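Local atomic coordinates of pullulanase (Bacillus acidopullulyticus, PDB entry 2WAN), a protein that hydrolyses alpha-1,6-glucosidic linkages in pullulan and at the branch points of starch-type polysaccharides, as a debranching glycoside hydrolase. Residues 166-171 and 210-215; 180-185 and 218-223. All blocks are in the same frame, centred on the assembly; numbering follows the deposited sequence.

Interaction 1: 166-171 and 210-215; sequences AVLVGD and YQYKIA
Val167 and Ala215 face each other as a hydrogen-bonded pair at one end of an antiparallel ladder, and Val169 with Lys213 makes the next such pair. Within the first pair the bond from Val167 N to Ala215 O is nearly straight, with an N-H...O angle of 176°; Lys213 N reaches Val169 O at 2.8 Å. Between and beyond them Leu168 with Ile214 and Gly170 with Tyr212 form the non-hydrogen-bonded pairs. At Gly170 the strands pinch together, CA to the CA of Tyr212 at 4.2 Å, and a side chain at Gly170 would collide with Gln211 O.

The ladder ends in a side-chain bond. Asp171 CG lies between its own backbone N and carbonyl carbon (chi1 60°), and the carboxylate beyond it comes nearer the other strand, where Asp171 OD1 accepts from Gln211 N at 2.7 Å on its syn side, with the donor 28° out of the carboxylate plane. Asp171 N returns a longer bond of 3.2 Å to Gln211 O, and OD1 also lies at the edge of the Tyr210 ring.

Apolar contacts fall on both faces. On the face of Leu168, Tyr212 and Ile214, the CD1 methyl of Leu168 approaches Tyr212 CD1 obliquely at 3.4 Å and meets Ile214 CD1 at 4.0 Å. Phe242, Tyr244 and Val251 of the facing sheet pack against this side, and Tyr212 OH bonds to Asp253. On the other face Val169 CG1 touches Ala215 CB at 3.9 Å, while the amino end of Lys213 runs off to Ser223 and Pro225.

An outer strand, its far side met by backbone bonds from the loop that follows it, paired with the middle strand of a three-stranded sheet whose apolar face lies against a second sheet, is the build of a beta-sandwich, here within the pullulanase X25 domain.

Interaction 2: 180-185 and 218-223; sequences NNWSPD and HSWNTS
Two irregular loops of the X25 domain meet here at the protein surface, joined by a proline resting on a tryptophan and by one bridging water. Pro184 CG sits over one face of the Trp220 indole, 3.4 Å from the centroid of its five-membered ring and 19° off the ring normal, a CH-pi contact displaced toward the rim near NE1 and CE2. The far end of the indole comes nearer the other loop. There Trp182 O lies in the ring plane at the edge, 3.6 Å from Trp220 CZ2, and the two tryptophan side chains cross at about a right angle, Trp182 CE3 to Trp220 CH2 at 4.0 Å.

At the other end Pro184 O takes a hydrogen from a water that in turn accepts from His218 N, and the CA of His218 also points its hydrogen at this oxygen. The imidazole lies beside Asp185, with His218 CD2 3.4 Å from Asp185 CA, and His218 NE2 is bonded to Asp187. An alanine in place of His218 would probably leave Asp187 without this partner and open a gap beside Asp185 CA.

Pro184 also packs on Ala215 and Trp182 on Gln211, which sets the contact against strand 208-216, between the loop after strand 166-170 and the turn leading into strand 223-233.

From the N terminus the chain runs through strand 166-170, the loop holding 180-185, two strands of the facing sheet, strand 208-216 and then the turn holding 218-223. Interaction 1 closes the excursion between 171 and 210; interaction 2 closes that between 185 and 218. The segments alternate, and the two closures therefore cross instead of nesting. With centres about 8 Å apart, they also touch: the backbone of Gly170 bonds to that of Trp182, and the side chain of Lys213 reaches the second contact. Together they join the pairing of strands 166-170 and 208-216 to the loops that leave those two strands.

Interaction 1: 166-171 and 210-215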
loop_
_atom_site.group_PDB
_atom_site.type_symbol
_atom_site.label_atom_id
_atom_site.label_comp_id
_atom_site.label_asym_id
_atom_site.label_seq_id
_atom_site.Cartn_x
_atom_site.Cartn_y
_atom_site.Cartn_z
ATOM N N ALA A 166 19.722 7.744 -24.545
ATOM C CA ALA A 166 20.884 7.676 -25.429
ATOM C C ALA A 166 22.147 7.547 -24.595
ATOM O O ALA A 166 22.513 8.458 -23.852
ATOM C CB ALA A 166 20.949 8.907 -26.315
ATOM N N VAL A 167 22.805 6.400 -24.725
ATOM C CA VAL A 167 23.976 6.086 -23.926
ATOM C C VAL A 167 25.209 6.014 -24.816
ATOM O O VAL A 167 25.199 5.328 -25.848
ATOM C CB VAL A 167 23.800 4.725 -23.198
ATOM C CG1 VAL A 167 25.107 4.302 -22.515
ATOM C CG2 VAL A 167 22.616 4.771 -22.204
ATOM N N LEU A 168 26.259 6.723 -24.409
ATOM C CA LEU A 168 27.554 6.661 -25.079
ATOM C C LEU A 168 28.201 5.308 -24.795
ATOM O O LEU A 168 28.469 4.953 -23.634
ATOM C CB LEU A 168 28.459 7.798 -24.613
ATOM C CG LEU A 168 29.887 7.869 -25.160
ATOM C CD1 LEU A 168 29.883 8.231 -26.622
ATOM C CD2 LEU A 168 30.689 8.892 -24.387
ATOM N N VAL A 169 28.434 4.548 -25.860
ATOM C CA VAL A 169 29.011 3.213 -25.733
ATOM C C VAL A 169 30.316 3.097 -26.494
ATOM O O VAL A 169 30.489 3.730 -27.540
ATOM C CB VAL A 169 28.030 2.114 -26.210
ATOM C CG1 VAL A 169 26.837 2.059 -25.304
ATOM C CG2 VAL A 169 27.584 2.367 -27.645
ATOM N N GLY A 170 31.225 2.271 -25.981
ATOM C CA GLY A 170 32.504 2.026 -26.647
ATOM C C GLY A 170 33.570 1.595 -25.671
ATOM O O GLY A 170 33.256 1.182 -24.548
ATOM N N ASP A 171 34.828 1.696 -26.094
ATOM C CA ASP A 171 35.963 1.319 -25.240
ATOM C C ASP A 171 36.462 2.497 -24.383
ATOM O O ASP A 171 37.514 2.421 -23.731
ATOM C CB ASP A 171 37.091 0.680 -26.058
ATOM C CG ASP A 171 37.638 1.599 -27.139
ATOM O OD1 ASP A 171 37.288 2.792 -27.169
ATOM O OD2 ASP A 171 38.433 1.119 -27.968
ATOM N N TYR A 210 40.293 5.787 -29.219
ATOM C CA TYR A 210 39.052 5.192 -28.709
ATOM C C TYR A 210 38.061 4.920 -29.831
ATOM O O TYR A 210 38.220 5.418 -30.940
ATOM C CB TYR A 210 38.385 6.137 -27.710
ATOM C CG TYR A 210 39.208 6.458 -26.484
ATOM C CD1 TYR A 210 39.144 5.649 -25.348
ATOM C CD2 TYR A 210 40.039 7.580 -26.453
ATOM C CE1 TYR A 210 39.894 5.949 -24.209
ATOM C CE2 TYR A 210 40.794 7.887 -25.323
ATOM C CZ TYR A 210 40.715 7.070 -24.207
ATOM O OH TYR A 210 41.460 7.371 -23.089
ATOM N N GLN A 211 37.038 4.128 -29.532
ATOM C CA GLN A 211 35.908 3.961 -30.440
ATOM C C GLN A 211 34.604 4.127 -29.690
ATOM O O GLN A 211 34.491 3.698 -28.543
ATOM C CB GLN A 211 35.935 2.591 -31.106
ATOM C CG GLN A 211 36.797 2.517 -32.343
ATOM C CD GLN A 211 36.570 1.231 -33.101
ATOM O OE1 GLN A 211 37.059 1.055 -34.210
ATOM N NE2 GLN A 211 35.807 0.328 -32.508
ATOM N N TYR A 212 33.618 4.744 -30.337
ATOM C CA TYR A 212 32.311 4.884 -29.713
ATOM C C TYR A 212 31.127 4.904 -30.684
ATOM O O TYR A 212 31.289 5.085 -31.904
ATOM C CB TYR A 212 32.274 6.125 -28.818
ATOM C CG TYR A 212 32.123 7.404 -29.597
ATOM C CD1 TYR A 212 30.858 7.926 -29.868
ATOM C CD2 TYR A 212 33.241 8.088 -30.082
ATOM C CE1 TYR A 212 30.701 9.103 -30.594
ATOM C CE2 TYR A 212 33.097 9.267 -30.816
ATOM C CZ TYR A 212 31.819 9.765 -31.062
ATOM O OH TYR A 212 31.644 10.924 -31.781
ATOM N N LYS A 213 29.945 4.705 -30.099
ATOM C CA LYS A 213 28.654 4.884 -30.735
ATOM C C LYS A 213 27.687 5.464 -29.694
ATOM O O LYS A 213 28.049 5.663 -28.521
ATOM C CB LYS A 213 28.085 3.547 -31.236
ATOM C CG LYS A 213 28.919 2.822 -32.277
ATOM C CD LYS A 213 28.078 1.789 -32.999
ATOM C CE LYS A 213 27.274 2.454 -34.113
ATOM N NZ LYS A 213 26.403 1.509 -34.847
ATOM N N ILE A 214 26.463 5.727 -30.135
ATOM C CA ILE A 214 25.364 6.044 -29.232
ATOM C C ILE A 214 24.335 4.931 -29.365
ATOM O O ILE A 214 23.790 4.707 -30.460
ATOM C CB ILE A 214 24.725 7.427 -29.567
ATOM C CG1 ILE A 214 25.737 8.575 -29.388
ATOM C CG2 ILE A 214 23.446 7.670 -28.763
ATOM C CD1 ILE A 214 26.176 8.860 -27.959
ATOM N N ALA A 215 24.080 4.219 -28.262
ATOM C CA ALA A 215 23.075 3.159 -28.243
ATOM C C ALA A 215 21.808 3.658 -27.581
ATOM O O ALA A 215 21.868 4.357 -26.568
ATOM C CB ALA A 215 23.606 1.914 -27.520
#

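Interaction 2: 180-185 and 218-223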
loop_
_atom_site.group_PDB
_atom_site.type_symbol
_atom_site.label_atom_id
_atom_site.label_comp_id
_atom_site.label_asym_id
_atom_site.label_seq_id
_atom_site.Cartn_x
_atom_site.Cartn_y
_atom_site.Cartn_z
ATOM N N ASN A 180 31.977 -1.461 -17.185
ATOM C CA ASN A 180 32.428 -2.195 -18.368
ATOM C C ASN A 180 32.306 -1.394 -19.664
ATOM O O ASN A 180 31.440 -0.519 -19.786
ATOM C CB ASN A 180 31.628 -3.493 -18.498
ATOM C CG ASN A 180 31.819 -4.418 -17.306
ATOM O OD1 ASN A 180 32.942 -4.796 -16.978
ATOM N ND2 ASN A 180 30.716 -4.789 -16.662
ATOM N N ASN A 181 33.173 -1.712 -20.627
ATOM C CA ASN A 181 33.087 -1.156 -21.982
ATOM C C ASN A 181 31.976 -1.804 -22.796
ATOM O O ASN A 181 31.492 -2.884 -22.442
ATOM C CB ASN A 181 34.419 -1.319 -22.712
ATOM C CG ASN A 181 35.477 -0.359 -22.216
ATOM O OD1 ASN A 181 36.673 -0.626 -22.325
ATOM N ND2 ASN A 181 35.045 0.772 -21.682
ATOM N N TRP A 182 31.574 -1.135 -23.880
ATOM C CA TRP A 182 30.525 -1.624 -24.797
ATOM C C TRP A 182 29.268 -2.112 -24.064
ATOM O O TRP A 182 28.801 -3.243 -24.260
ATOM C CB TRP A 182 31.085 -2.709 -25.731
ATOM C CG TRP A 182 32.315 -2.291 -26.479
ATOM C CD1 TRP A 182 33.610 -2.562 -26.145
ATOM C CD2 TRP A 182 32.365 -1.530 -27.697
ATOM N NE1 TRP A 182 34.465 -2.011 -27.073
ATOM C CE2 TRP A 182 33.728 -1.377 -28.038
ATOM C CE3 TRP A 182 31.389 -0.970 -28.536
ATOM C CZ2 TRP A 182 34.144 -0.683 -29.182
ATOM C CZ3 TRP A 182 31.806 -0.276 -29.674
ATOM C CH2 TRP A 182 33.171 -0.143 -29.983
ATOM N N SER A 183 28.723 -1.249 -23.212
ATOM C CA SER A 183 27.573 -1.621 -22.393
ATOM C C SER A 183 26.441 -0.596 -22.512
ATOM O O SER A 183 26.485 0.449 -21.858
ATOM C CB SER A 183 28.010 -1.809 -20.929
ATOM O OG SER A 183 26.953 -2.348 -20.152
ATOM N N PRO A 184 25.414 -0.901 -23.335
ATOM C CA PRO A 184 24.327 0.044 -23.637
ATOM C C PRO A 184 23.388 0.345 -22.463
ATOM O O PRO A 184 22.671 1.355 -22.493
ATOM C CB PRO A 184 23.528 -0.662 -24.742
ATOM C CG PRO A 184 24.265 -1.889 -25.076
ATOM C CD PRO A 184 25.166 -2.217 -23.946
ATOM N N ASP A 185 23.377 -0.527 -21.456
ATOM C CA ASP A 185 22.466 -0.355 -20.323
ATOM C C ASP A 185 23.107 0.301 -19.087
ATOM O O ASP A 185 22.474 0.403 -18.037
ATOM C CB ASP A 185 21.764 -1.678 -19.980
ATOM C CG ASP A 185 22.730 -2.774 -19.551
ATOM O OD1 ASP A 185 23.958 -2.642 -19.763
ATOM O OD2 ASP A 185 22.244 -3.783 -18.994
ATOM N N HIS A 218 18.825 1.175 -23.990
ATOM C CA HIS A 218 19.543 0.132 -23.239
ATOM C C HIS A 218 19.789 -1.175 -24.006
ATOM O O HIS A 218 19.995 -2.224 -23.389
ATOM C CB HIS A 218 18.856 -0.158 -21.891
ATOM C CG HIS A 218 18.950 0.964 -20.905
ATOM N ND1 HIS A 218 17.965 1.220 -19.975
ATOM C CD2 HIS A 218 19.907 1.900 -20.705
ATOM C CE1 HIS A 218 18.316 2.260 -19.239
ATOM N NE2 HIS A 218 19.490 2.691 -19.663
ATOM N N SER A 219 19.768 -1.122 -25.337
ATOM C CA SER A 219 20.124 -2.299 -26.135
ATOM C C SER A 219 20.930 -1.944 -27.381
ATOM O O SER A 219 21.210 -0.770 -27.642
ATOM C CB SER A 219 18.888 -3.127 -26.512
ATOM O OG SER A 219 18.067 -2.438 -27.432
ATOM N N TRP A 220 21.312 -2.980 -28.124
ATOM C CA TRP A 220 22.032 -2.818 -29.383
ATOM C C TRP A 220 21.074 -2.860 -30.573
ATOM O O TRP A 220 21.506 -2.865 -31.733
ATOM C CB TRP A 220 23.092 -3.910 -29.527
ATOM C CG TRP A 220 24.264 -3.762 -28.606
ATOM C CD1 TRP A 220 24.611 -4.597 -27.580
ATOM C CD2 TRP A 220 25.259 -2.727 -28.634
ATOM N NE1 TRP A 220 25.761 -4.145 -26.969
ATOM C CE2 TRP A 220 26.174 -2.996 -27.592
ATOM C CE3 TRP A 220 25.464 -1.597 -29.439
ATOM C CZ2 TRP A 220 27.281 -2.182 -27.339
ATOM C CZ3 TRP A 220 26.559 -0.784 -29.181
ATOM C CH2 TRP A 220 27.459 -1.083 -28.147
ATOM N N ASN A 221 19.773 -2.901 -30.288
ATOM C CA ASN A 221 18.765 -2.909 -31.346
ATOM C C ASN A 221 18.983 -1.733 -32.296
ATOM O O ASN A 221 18.992 -1.892 -33.519
ATOM C CB ASN A 221 17.365 -2.842 -30.736
ATOM C CG ASN A 221 16.385 -3.778 -31.417
ATOM O OD1 ASN A 221 16.143 -3.688 -32.625
ATOM N ND2 ASN A 221 15.802 -4.679 -30.634
ATOM N N THR A 222 19.185 -0.557 -31.708
ATOM C CA THR A 222 19.428 0.660 -32.463
ATOM C C THR A 222 20.610 1.422 -31.878
ATOM O O THR A 222 20.581 1.847 -30.716
ATOM C CB THR A 222 18.173 1.550 -32.472
ATOM O OG1 THR A 222 17.082 0.814 -33.032
ATOM C CG2 THR A 222 18.396 2.811 -33.299
ATOM N N SER A 223 21.658 1.572 -32.685
ATOM C CA SER A 223 22.772 2.437 -32.337
ATOM C C SER A 223 23.184 3.274 -33.545
ATOM O O SER A 223 22.977 2.867 -34.701
ATOM C CB SER A 223 23.962 1.631 -31.804
ATOM O OG SER A 223 24.494 0.766 -32.790
HETATM O O HOH W 1 21.053 2.733 -24.249
#